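Local atomic coordinates of acetate kinase (Entamoeba histolytica, PDB entry 4H0O), a protein that probably catalyses reversible phosphoryl transfer between acetyl phosphate and inorganic phosphate, as a pyrophosphate-dependent acetate kinase of the ASKHA superfamily. Residues B[168-171]-B[177-180]; B[207-212]-B[315-320]; B[235-240]-B[245-250]; B[251-256]-B[267-272]; B[273-278]-B[303-308]. All coordinates share one frame; numbering follows the deposited sequence.

Going from the N terminus, contact 1 closes first, a short loop around the single-turn helix 174-177. Contact 2 then joins strand 205-211 to helix 299-324 over more than a hundred residues, and contacts 3, 4 and 5 all fall within that span, one after another without crossing. Contact 3 folds the loop before helix 251-260 on itself, contact 4 pairs that helix with helix 262-271, and contact 5 sets helix 274-279 against the same helix 299-324 that contact 2 uses. L239 of contact 3 touches L211 and T316 of contact 2, and C245 lies against L269 and S273. All five contacts touch the second subunit.

Contact 1: B[168-171]-B[177-180]; sequences YAIP and QYLK
Y168 and Y178 meet by way of a ring edge and a carbonyl: Y168 CD2 lies 3.2 Å from Y178 O, which sits close to the plane of the Y168 ring. Further along the ring, the Y168 hydroxyl comes against the aliphatic end of K180, OH to CE 3.7 Å, the two side chains crossing at about a right angle. A thinner apolar touch joins I170 CD1 to the edge of the Y178 ring at CD2, 4.4 Å away.

A water also bridges the two backbones. It accepts from Y168 N at 2.8 Å and gives a weak, longer bond to Y178 O, so the carbonyl at the ring edge is also the water's acceptor. Y168 carries CG opposite its carbonyl carbon (chi1 -68°), which leads the ring across to the second segment. Behind it, an inverse gamma turn centred on A169 is closed by I170 N to Y168 O, 2.6 Å. Within segment 177-180, Q177 CB lies over the centre of one face of the Y178 ring. Farther out, Y178 OH is hydrogen-bonded to Q259 of the second subunit, and K180 O accepts from R166 NE.

The two loops flank the short helix 174-177, and Y168 and Y178 pack on D249 and D255 of the second subunit respectively, which makes this region a piece of the dimer interface.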
# COMPACT_ATOMS: atom_id res chain seq x y z
N TYR B 168 -1.97 12.22 -0.75
CA TYR B 168 -2.89 11.18 -1.19
C TYR B 168 -3.78 11.69 -2.32
O TYR B 168 -4.18 12.86 -2.33
CB TYR B 168 -3.73 10.67 -0.01
CG TYR B 168 -2.92 9.92 1.02
CD1 TYR B 168 -2.43 8.65 0.75
CD2 TYR B 168 -2.65 10.48 2.26
CE1 TYR B 168 -1.69 7.95 1.68
CE2 TYR B 168 -1.91 9.79 3.21
CZ TYR B 168 -1.44 8.52 2.91
OH TYR B 168 -0.70 7.82 3.84
N ALA B 169 -4.10 10.82 -3.27
CA ALA B 169 -4.86 11.21 -4.45
C ALA B 169 -6.34 11.50 -4.14
O ALA B 169 -7.23 10.87 -4.72
CB ALA B 169 -4.74 10.15 -5.53
N ILE B 170 -6.58 12.46 -3.25
CA ILE B 170 -7.93 12.89 -2.87
C ILE B 170 -8.07 14.41 -3.09
O ILE B 170 -7.08 15.13 -3.15
CB ILE B 170 -8.24 12.54 -1.39
CG1 ILE B 170 -7.17 13.13 -0.46
CG2 ILE B 170 -8.34 11.03 -1.21
CD1 ILE B 170 -7.52 13.01 1.01
N PRO B 171 -9.32 14.91 -3.20
CA PRO B 171 -9.44 16.34 -3.50
C PRO B 171 -9.36 17.21 -2.26
O PRO B 171 -9.50 16.70 -1.14
CB PRO B 171 -10.84 16.45 -4.10
CG PRO B 171 -11.61 15.39 -3.38
CD PRO B 171 -10.63 14.25 -3.17
N GLN B 177 -5.73 18.17 4.71
CA GLN B 177 -6.02 17.78 6.09
C GLN B 177 -5.36 16.45 6.43
O GLN B 177 -5.16 16.14 7.60
CB GLN B 177 -7.53 17.68 6.32
CG GLN B 177 -8.29 18.99 6.16
CD GLN B 177 -9.80 18.78 6.18
OE1 GLN B 177 -10.29 17.66 6.28
NE2 GLN B 177 -10.55 19.88 6.10
N TYR B 178 -5.03 15.67 5.40
CA TYR B 178 -4.56 14.31 5.60
C TYR B 178 -3.25 14.02 4.87
O TYR B 178 -3.10 12.99 4.22
CB TYR B 178 -5.64 13.31 5.19
CG TYR B 178 -6.94 13.51 5.94
CD1 TYR B 178 -6.98 13.43 7.32
CD2 TYR B 178 -8.13 13.78 5.26
CE1 TYR B 178 -8.17 13.62 8.01
CE2 TYR B 178 -9.32 13.97 5.94
CZ TYR B 178 -9.33 13.89 7.32
OH TYR B 178 -10.51 14.07 8.01
N LEU B 179 -2.31 14.95 4.98
CA LEU B 179 -0.98 14.74 4.42
C LEU B 179 -0.26 13.64 5.20
O LEU B 179 -0.54 13.40 6.38
CB LEU B 179 -0.17 16.03 4.44
CG LEU B 179 -0.65 17.12 3.48
CD1 LEU B 179 0.23 18.37 3.58
CD2 LEU B 179 -0.68 16.61 2.04
N LYS B 180 0.67 12.96 4.53
CA LYS B 180 1.47 11.94 5.18
C LYS B 180 2.48 12.59 6.12
O LYS B 180 3.03 13.65 5.81
CB LYS B 180 2.20 11.09 4.13
CG LYS B 180 3.20 10.09 4.71
CD LYS B 180 3.84 9.24 3.62
CE LYS B 180 2.80 8.45 2.85
NZ LYS B 180 3.44 7.52 1.87
O HOH W 1 -3.04 13.97 1.15

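Contact 2: B[207-212]-B[315-320]; sequences IACHLG and KTIGGL
I317 is the first residue of helix segment 315-320 to touch strand 207-211, and it does so at both of its branches. Its CG2 lies 3.9 Å from I207 CD1, the two isoleucines meeting at a slant, while its CD1 reaches C209 SG at 4.0 Å. Both branches can serve because CG1 stands beside the backbone N and CG2 opposite it (chi1 -67°), splaying the two along the strand. The tip of I207, CD1, also rests 3.5 Å from the backbone carbonyl oxygen of I317. One turn on from I317, L320 places CB 3.9 Å from the same I207 CD1, so a single methyl is lodged between two residues of the helix.

The axes run roughly antiparallel, at 152°, and come within 9.8 Å. Helix 299-324 thus lies on one face of the six-stranded sheet of this ribonuclease H-like domain, in which strand 205-211 runs between 216-222 and 329-333. L330 of the neighbouring strand, together with M321 and I324 of the helix, extends the apolar layer around I207. With no hydrogen bond between the segments and all four touching residues buried, their cohesion comes from apolar contact and the fit of methyl groups.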
# COMPACT_ATOMS: atom_id res chain seq x y z
N ILE B 207 17.40 1.50 2.51
CA ILE B 207 16.05 1.21 2.99
C ILE B 207 16.18 0.65 4.40
O ILE B 207 16.80 -0.40 4.62
CB ILE B 207 15.30 0.22 2.08
CG1 ILE B 207 15.00 0.86 0.72
CG2 ILE B 207 14.00 -0.23 2.73
CD1 ILE B 207 14.23 -0.04 -0.24
N ALA B 208 15.60 1.35 5.37
CA ALA B 208 15.65 0.92 6.76
C ALA B 208 14.32 0.34 7.19
O ALA B 208 13.26 0.86 6.83
CB ALA B 208 16.04 2.08 7.66
N CYS B 209 14.36 -0.74 7.98
CA CYS B 209 13.14 -1.36 8.47
C CYS B 209 13.09 -1.32 10.00
O CYS B 209 13.82 -2.04 10.68
CB CYS B 209 13.06 -2.81 7.99
SG CYS B 209 13.24 -3.02 6.21
N HIS B 210 12.23 -0.45 10.53
CA HIS B 210 11.99 -0.40 11.96
C HIS B 210 10.94 -1.44 12.31
O HIS B 210 9.74 -1.16 12.27
CB HIS B 210 11.52 1.01 12.37
CG HIS B 210 11.30 1.18 13.84
ND1 HIS B 210 12.06 2.03 14.61
CD2 HIS B 210 10.38 0.63 14.68
CE1 HIS B 210 11.63 1.99 15.86
NE2 HIS B 210 10.61 1.15 15.92
N LEU B 211 11.39 -2.64 12.64
CA LEU B 211 10.47 -3.73 12.95
C LEU B 211 10.29 -3.85 14.46
O LEU B 211 11.03 -4.58 15.14
CB LEU B 211 10.96 -5.04 12.32
CG LEU B 211 11.17 -4.95 10.80
CD1 LEU B 211 11.43 -6.32 10.17
CD2 LEU B 211 9.98 -4.27 10.13
N GLY B 212 9.31 -3.12 14.99
CA GLY B 212 9.15 -2.97 16.42
C GLY B 212 8.13 -3.88 17.07
O GLY B 212 7.46 -4.67 16.41
N LYS B 315 6.77 -6.35 -0.26
CA LYS B 315 6.15 -5.43 -1.20
C LYS B 315 6.50 -3.97 -0.90
O LYS B 315 6.71 -3.17 -1.81
CB LYS B 315 4.63 -5.62 -1.19
CG LYS B 315 3.88 -4.65 -2.09
CD LYS B 315 2.38 -4.68 -1.83
CE LYS B 315 1.79 -6.07 -2.06
NZ LYS B 315 0.33 -6.13 -1.76
N THR B 316 6.56 -3.64 0.39
CA THR B 316 6.89 -2.29 0.81
C THR B 316 8.33 -1.92 0.45
O THR B 316 8.60 -0.80 0.00
CB THR B 316 6.69 -2.11 2.33
OG1 THR B 316 5.36 -2.52 2.68
CG2 THR B 316 6.89 -0.66 2.73
N ILE B 317 9.25 -2.86 0.65
CA ILE B 317 10.65 -2.66 0.30
C ILE B 317 10.81 -2.50 -1.22
O ILE B 317 11.51 -1.60 -1.69
CB ILE B 317 11.54 -3.82 0.80
CG1 ILE B 317 11.59 -3.82 2.33
CG2 ILE B 317 12.95 -3.72 0.23
CD1 ILE B 317 12.19 -5.08 2.93
N GLY B 318 10.14 -3.38 -1.97
CA GLY B 318 10.14 -3.29 -3.42
C GLY B 318 9.66 -1.94 -3.93
O GLY B 318 10.26 -1.38 -4.85
N GLY B 319 8.59 -1.42 -3.33
CA GLY B 319 8.04 -0.15 -3.75
C GLY B 319 8.96 1.02 -3.45
O GLY B 319 9.09 1.94 -4.26
N LEU B 320 9.60 0.98 -2.29
CA LEU B 320 10.50 2.06 -1.87
C LEU B 320 11.78 2.09 -2.69
O LEU B 320 12.32 3.16 -2.96
CB LEU B 320 10.83 1.93 -0.38
CG LEU B 320 9.71 2.35 0.59
CD1 LEU B 320 10.10 2.08 2.03
CD2 LEU B 320 9.37 3.82 0.40

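Contact 3: B[235-240]-B[245-250]; sequences TLAGLV and CGDIDP
The loop that leads from strand 225-229 to helix 251-260 doubles back on itself, G238 against D247, around a bend that carries R244, a predicted stabiliser of the transition state. Two bonds tie the limbs of this fold-back. D247 N gives to G238 O at 3.0 Å in a nearly straight bond (172° at the hydrogen), although it approaches from above the carbonyl plane, 38° out of it. D247 OD1 also accepts a weak bond from G238 N, 3.1 Å. The carboxylate can do so because its CG stands beside the residue's own backbone N (chi1 -74°), which turns it alongside the G238 peptide; OD1 also lies 3.7 Å from A237 CB.

Next to this pair, G246 is packed directly onto the opposite backbone. Its CA makes C-H...O contacts to L236 O, 3.1 Å, and to L239 O, 3.2 Å, and G238 O is 3.6 Å from the same carbon. One limb is therefore wrapped around an alpha carbon that bears no side chain. On the far side of G246, L236 CD2 meets C245 SG at 3.7 Å, and L269 of helix 262-271 touches both residues.

At the far end D249 OD1 caps T251 N and also bonds S234 OG of the second subunit, where A237 packs as well on D249. The limbs are thus held by one straight backbone bond, a weak bond from G238 N to the D247 carboxylate, and the close fit of G246 CA, round which the oxygens of L236, G238 and L239 crowd.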
# COMPACT_ATOMS: atom_id res chain seq x y z
N THR B 235 -0.69 6.32 12.37
CA THR B 235 0.33 5.33 12.71
C THR B 235 -0.19 3.91 12.46
O THR B 235 0.37 2.94 12.95
CB THR B 235 0.76 5.45 14.18
OG1 THR B 235 -0.37 5.28 15.04
CG2 THR B 235 1.38 6.82 14.44
N LEU B 236 -1.26 3.82 11.68
CA LEU B 236 -1.88 2.54 11.35
C LEU B 236 -1.47 2.05 9.96
O LEU B 236 -1.51 0.85 9.67
CB LEU B 236 -3.41 2.67 11.45
CG LEU B 236 -4.32 1.52 11.02
CD1 LEU B 236 -5.44 1.32 12.03
CD2 LEU B 236 -4.90 1.79 9.65
N ALA B 237 -1.05 2.98 9.11
CA ALA B 237 -0.72 2.67 7.72
C ALA B 237 0.61 1.93 7.55
O ALA B 237 1.50 2.02 8.41
CB ALA B 237 -0.72 3.94 6.89
N GLY B 238 0.73 1.19 6.45
CA GLY B 238 2.01 0.63 6.05
C GLY B 238 2.14 -0.88 6.22
O GLY B 238 1.39 -1.66 5.62
N LEU B 239 3.12 -1.27 7.02
CA LEU B 239 3.42 -2.68 7.27
C LEU B 239 2.32 -3.37 8.07
O LEU B 239 1.58 -2.71 8.80
CB LEU B 239 4.74 -2.79 8.04
CG LEU B 239 6.06 -2.87 7.28
CD1 LEU B 239 6.06 -2.02 6.04
CD2 LEU B 239 7.20 -2.45 8.19
N VAL B 240 2.22 -4.68 7.92
CA VAL B 240 1.46 -5.48 8.87
C VAL B 240 2.20 -5.37 10.20
O VAL B 240 3.42 -5.54 10.25
CB VAL B 240 1.40 -6.96 8.45
CG1 VAL B 240 0.81 -7.82 9.57
CG2 VAL B 240 0.59 -7.12 7.17
N CYS B 245 -3.45 -3.31 11.25
CA CYS B 245 -3.69 -3.92 9.94
C CYS B 245 -2.67 -3.50 8.88
O CYS B 245 -2.34 -4.30 8.00
CB CYS B 245 -5.10 -3.60 9.45
SG CYS B 245 -5.41 -1.83 9.26
N GLY B 246 -2.19 -2.27 8.95
CA GLY B 246 -1.35 -1.74 7.90
C GLY B 246 -2.20 -1.36 6.70
O GLY B 246 -3.42 -1.23 6.82
N ASP B 247 -1.57 -1.18 5.54
CA ASP B 247 -2.31 -0.83 4.32
C ASP B 247 -3.31 -1.92 3.91
O ASP B 247 -2.93 -3.07 3.67
CB ASP B 247 -1.34 -0.56 3.16
CG ASP B 247 -0.63 0.78 3.29
OD1 ASP B 247 -1.13 1.67 4.02
OD2 ASP B 247 0.43 0.95 2.65
N ILE B 248 -4.58 -1.55 3.84
CA ILE B 248 -5.63 -2.45 3.36
C ILE B 248 -6.53 -1.72 2.37
O ILE B 248 -6.42 -0.50 2.20
CB ILE B 248 -6.50 -2.96 4.53
CG1 ILE B 248 -7.12 -1.79 5.29
CG2 ILE B 248 -5.68 -3.85 5.47
CD1 ILE B 248 -8.07 -2.21 6.39
N ASP B 249 -7.41 -2.46 1.71
CA ASP B 249 -8.40 -1.88 0.80
C ASP B 249 -9.21 -0.80 1.53
O ASP B 249 -9.86 -1.09 2.53
CB ASP B 249 -9.32 -2.98 0.27
CG ASP B 249 -10.15 -2.53 -0.93
OD1 ASP B 249 -10.64 -1.38 -0.94
OD2 ASP B 249 -10.33 -3.35 -1.86
N PRO B 250 -9.15 0.45 1.03
CA PRO B 250 -9.79 1.62 1.64
C PRO B 250 -11.30 1.47 1.82
O PRO B 250 -11.90 2.18 2.64
CB PRO B 250 -9.50 2.74 0.64
CG PRO B 250 -8.27 2.30 -0.07
CD PRO B 250 -8.38 0.80 -0.18

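Contact 4: B[251-256]-B[267-272]; sequences TIPIDM and DILNKK
The carbonyl oxygen of I268 is held by two donors: K272 N, in a backbone bond of 3.0 Å at the end of helix 262-271, and the hydroxyl of S273 just beyond. From the same residue, the side chain meets M256 of helix 251-260. M256 CE ends 3.9 Å from I268 CG2 and 4.2 Å from I268 CD1, the two chains meeting at an angle. M256 is straight at chi2 (171°) and then bends at chi3 (68°), which brings CE to the branched isoleucine; the same CE lies 4.3 Å from L269 CD2. L269 sends its other branch to the ring of P253, CD1 to CG 4.2 Å, its side chain roughly perpendicular to the proline's. L269 is thus the one residue of its helix that meets both M256 and P253.

The two helices follow one another in the chain as a helical hairpin, their axes inclined at 133° and 12.0 Å apart at closest. At that spacing the gap is bridged by side chains alone, M256 the longest of them. On the flank away from helix 251-260, K272 NZ forms a salt bridge with D267 OD2, 2.7 Å, using the syn lone pair of that oxygen. M256 and I252 also pack on Y178 of the second subunit, and T251 OG1 is hydrogen-bonded to S234 OG there.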
# COMPACT_ATOMS: atom_id res chain seq x y z
N THR B 251 -11.91 0.57 1.06
CA THR B 251 -13.35 0.32 1.15
C THR B 251 -13.68 -0.53 2.38
O THR B 251 -14.79 -0.46 2.92
CB THR B 251 -13.88 -0.35 -0.14
OG1 THR B 251 -13.57 0.47 -1.28
CG2 THR B 251 -15.38 -0.56 -0.08
N ILE B 252 -12.71 -1.32 2.83
CA ILE B 252 -12.91 -2.20 3.99
C ILE B 252 -13.33 -1.48 5.28
O ILE B 252 -14.29 -1.91 5.92
CB ILE B 252 -11.70 -3.14 4.24
CG1 ILE B 252 -11.45 -4.03 3.02
CG2 ILE B 252 -11.93 -4.01 5.46
CD1 ILE B 252 -10.34 -5.04 3.20
N PRO B 253 -12.63 -0.40 5.67
CA PRO B 253 -13.11 0.28 6.88
C PRO B 253 -14.54 0.79 6.70
O PRO B 253 -15.35 0.59 7.60
CB PRO B 253 -12.15 1.47 7.02
CG PRO B 253 -10.91 1.04 6.31
CD PRO B 253 -11.38 0.20 5.16
N ILE B 254 -14.83 1.40 5.56
CA ILE B 254 -16.17 1.91 5.25
C ILE B 254 -17.26 0.85 5.43
O ILE B 254 -18.29 1.11 6.06
CB ILE B 254 -16.24 2.47 3.81
CG1 ILE B 254 -15.14 3.52 3.57
CG2 ILE B 254 -17.61 3.05 3.52
CD1 ILE B 254 -15.08 4.04 2.14
N ASP B 255 -17.04 -0.34 4.88
CA ASP B 255 -18.00 -1.43 5.00
C ASP B 255 -18.11 -1.96 6.43
O ASP B 255 -19.19 -2.38 6.86
CB ASP B 255 -17.65 -2.57 4.03
CG ASP B 255 -18.13 -2.30 2.62
OD1 ASP B 255 -19.21 -1.68 2.47
OD2 ASP B 255 -17.43 -2.69 1.66
N MET B 256 -17.00 -1.95 7.16
CA MET B 256 -17.01 -2.38 8.55
C MET B 256 -17.75 -1.39 9.45
O MET B 256 -18.36 -1.80 10.44
CB MET B 256 -15.58 -2.61 9.07
CG MET B 256 -14.90 -3.84 8.50
SD MET B 256 -13.15 -3.95 8.93
CE MET B 256 -13.24 -4.25 10.69
N ASP B 267 -10.95 0.54 16.87
CA ASP B 267 -10.37 -0.37 17.86
C ASP B 267 -9.89 -1.67 17.21
O ASP B 267 -8.81 -2.17 17.54
CB ASP B 267 -11.37 -0.67 18.97
CG ASP B 267 -10.81 -1.60 20.03
OD1 ASP B 267 -9.94 -1.15 20.81
OD2 ASP B 267 -11.24 -2.77 20.08
N ILE B 268 -10.69 -2.21 16.30
CA ILE B 268 -10.36 -3.46 15.63
C ILE B 268 -9.07 -3.35 14.80
O ILE B 268 -8.17 -4.19 14.91
CB ILE B 268 -11.51 -3.94 14.72
CG1 ILE B 268 -12.72 -4.38 15.56
CG2 ILE B 268 -11.06 -5.09 13.85
CD1 ILE B 268 -14.01 -4.54 14.76
N LEU B 269 -8.98 -2.29 13.99
CA LEU B 269 -7.84 -2.10 13.10
C LEU B 269 -6.56 -1.69 13.82
O LEU B 269 -5.46 -1.89 13.31
CB LEU B 269 -8.19 -1.07 12.01
CG LEU B 269 -9.38 -1.42 11.11
CD1 LEU B 269 -9.58 -0.38 10.02
CD2 LEU B 269 -9.20 -2.80 10.49
N ASN B 270 -6.70 -1.11 15.01
CA ASN B 270 -5.55 -0.64 15.79
C ASN B 270 -5.07 -1.64 16.85
O ASN B 270 -3.88 -1.70 17.15
CB ASN B 270 -5.87 0.69 16.47
CG ASN B 270 -5.49 1.89 15.63
OD1 ASN B 270 -4.31 2.27 15.55
ND2 ASN B 270 -6.48 2.52 15.00
N LYS B 271 -6.00 -2.41 17.40
CA LYS B 271 -5.71 -3.22 18.58
C LYS B 271 -5.99 -4.71 18.40
O LYS B 271 -5.50 -5.54 19.17
CB LYS B 271 -6.49 -2.68 19.79
CG LYS B 271 -6.17 -1.24 20.17
CD LYS B 271 -4.78 -1.13 20.80
CE LYS B 271 -4.44 0.32 21.17
NZ LYS B 271 -5.34 0.88 22.22
N LYS B 272 -6.79 -5.05 17.38
CA LYS B 272 -7.18 -6.44 17.16
C LYS B 272 -6.90 -6.92 15.73
O LYS B 272 -7.60 -7.79 15.22
CB LYS B 272 -8.66 -6.63 17.49
CG LYS B 272 -8.96 -6.76 18.98
CD LYS B 272 -9.29 -5.41 19.59
CE LYS B 272 -9.70 -5.56 21.05
NZ LYS B 272 -9.68 -4.25 21.76

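Contact 5: B[273-278]-B[303-308]; sequences SGLLGV and QLAFDV
Helices 274-278 and 303-308 run roughly antiparallel, their short axes at 145° and 8.7 Å apart, with the CA atoms of V278 and A305 only 5.1 Å from each other. The short side chain of A305 lies at this nearest point. V278 lays CG1 against the A305 backbone, 3.6 Å from its CA, while the CB atoms of the two residues stand 3.8 Å apart. With V278 CG1 opposite its own backbone N (chi1 -176°), that methyl also meets L304, 3.8 Å from CG, and fits between two consecutive residues of the facing helix. One turn earlier L275 reaches across with CD2, which lies 4.0 Å from the carbonyl oxygen of A305.

On helix 303-308, Q303 NE2 donates to D307 OD1 at 3.2 Å, meeting the carboxylate from above its plane, one helical turn on. Elsewhere L275 packs on M285, a predicted ATP-binding residue, and L304 touches Q175 of the second subunit.

Between the two segments there is no hydrogen bond or salt bridge: the pair is held by apolar contact, and its closeness is consistent with the small A305 at the nearest point, where a branched side chain faces main chain directly.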
# COMPACT_ATOMS: atom_id res chain seq x y z
N SER B 273 -5.87 -6.35 15.10
CA SER B 273 -5.48 -6.79 13.76
C SER B 273 -4.02 -7.22 13.69
O SER B 273 -3.44 -7.68 14.68
CB SER B 273 -5.76 -5.69 12.74
OG SER B 273 -7.13 -5.34 12.75
N GLY B 274 -3.42 -7.09 12.50
CA GLY B 274 -2.04 -7.45 12.29
C GLY B 274 -1.71 -8.88 12.69
O GLY B 274 -2.52 -9.79 12.49
N LEU B 275 -0.52 -9.07 13.27
CA LEU B 275 -0.08 -10.38 13.71
C LEU B 275 -1.07 -11.03 14.67
O LEU B 275 -1.35 -12.23 14.58
CB LEU B 275 1.30 -10.28 14.36
CG LEU B 275 2.46 -9.92 13.43
CD1 LEU B 275 3.74 -9.66 14.22
CD2 LEU B 275 2.69 -11.03 12.41
N LEU B 276 -1.61 -10.24 15.60
CA LEU B 276 -2.56 -10.75 16.58
C LEU B 276 -3.83 -11.26 15.92
O LEU B 276 -4.30 -12.36 16.22
CB LEU B 276 -2.90 -9.66 17.61
CG LEU B 276 -3.94 -10.02 18.68
CD1 LEU B 276 -3.48 -11.23 19.48
CD2 LEU B 276 -4.20 -8.84 19.60
N GLY B 277 -4.39 -10.46 15.01
CA GLY B 277 -5.65 -10.78 14.38
C GLY B 277 -5.64 -11.98 13.44
O GLY B 277 -6.63 -12.70 13.34
N VAL B 278 -4.52 -12.19 12.74
CA VAL B 278 -4.44 -13.29 11.78
C VAL B 278 -4.01 -14.60 12.44
O VAL B 278 -4.57 -15.66 12.16
CB VAL B 278 -3.47 -12.96 10.63
CG1 VAL B 278 -3.47 -14.08 9.60
CG2 VAL B 278 -3.86 -11.65 9.98
N GLN B 303 1.13 -19.57 10.65
CA GLN B 303 1.86 -19.64 9.39
C GLN B 303 1.31 -18.60 8.42
O GLN B 303 2.06 -17.98 7.67
CB GLN B 303 1.75 -21.04 8.79
CG GLN B 303 2.59 -21.25 7.54
CD GLN B 303 4.08 -21.20 7.81
OE1 GLN B 303 4.61 -22.01 8.58
NE2 GLN B 303 4.77 -20.26 7.18
N LEU B 304 -0.01 -18.42 8.44
CA LEU B 304 -0.65 -17.43 7.57
C LEU B 304 -0.24 -16.02 7.98
O LEU B 304 0.08 -15.18 7.13
CB LEU B 304 -2.17 -17.57 7.63
CG LEU B 304 -2.96 -16.54 6.81
CD1 LEU B 304 -2.61 -16.65 5.34
CD2 LEU B 304 -4.47 -16.68 7.03
N ALA B 305 -0.24 -15.76 9.28
CA ALA B 305 0.15 -14.46 9.80
C ALA B 305 1.58 -14.10 9.40
O ALA B 305 1.85 -12.97 9.01
CB ALA B 305 -0.01 -14.42 11.31
N PHE B 306 2.49 -15.07 9.49
CA PHE B 306 3.88 -14.85 9.10
C PHE B 306 3.98 -14.57 7.60
O PHE B 306 4.70 -13.66 7.18
CB PHE B 306 4.76 -16.05 9.48
CG PHE B 306 6.21 -15.88 9.09
CD1 PHE B 306 7.06 -15.09 9.85
CD2 PHE B 306 6.72 -16.53 7.97
CE1 PHE B 306 8.39 -14.94 9.49
CE2 PHE B 306 8.05 -16.38 7.61
CZ PHE B 306 8.89 -15.59 8.38
N ASP B 307 3.25 -15.35 6.79
CA ASP B 307 3.28 -15.19 5.34
C ASP B 307 2.75 -13.82 4.90
O ASP B 307 3.34 -13.16 4.04
CB ASP B 307 2.48 -16.31 4.66
CG ASP B 307 3.16 -17.67 4.76
OD1 ASP B 307 4.33 -17.73 5.19
OD2 ASP B 307 2.52 -18.68 4.39
N VAL B 308 1.63 -13.41 5.49
CA VAL B 308 1.02 -12.12 5.19
C VAL B 308 1.94 -10.98 5.63
O VAL B 308 2.11 -9.99 4.91
CB VAL B 308 -0.36 -11.97 5.88
CG1 VAL B 308 -0.88 -10.54 5.75
CG2 VAL B 308 -1.35 -12.96 5.30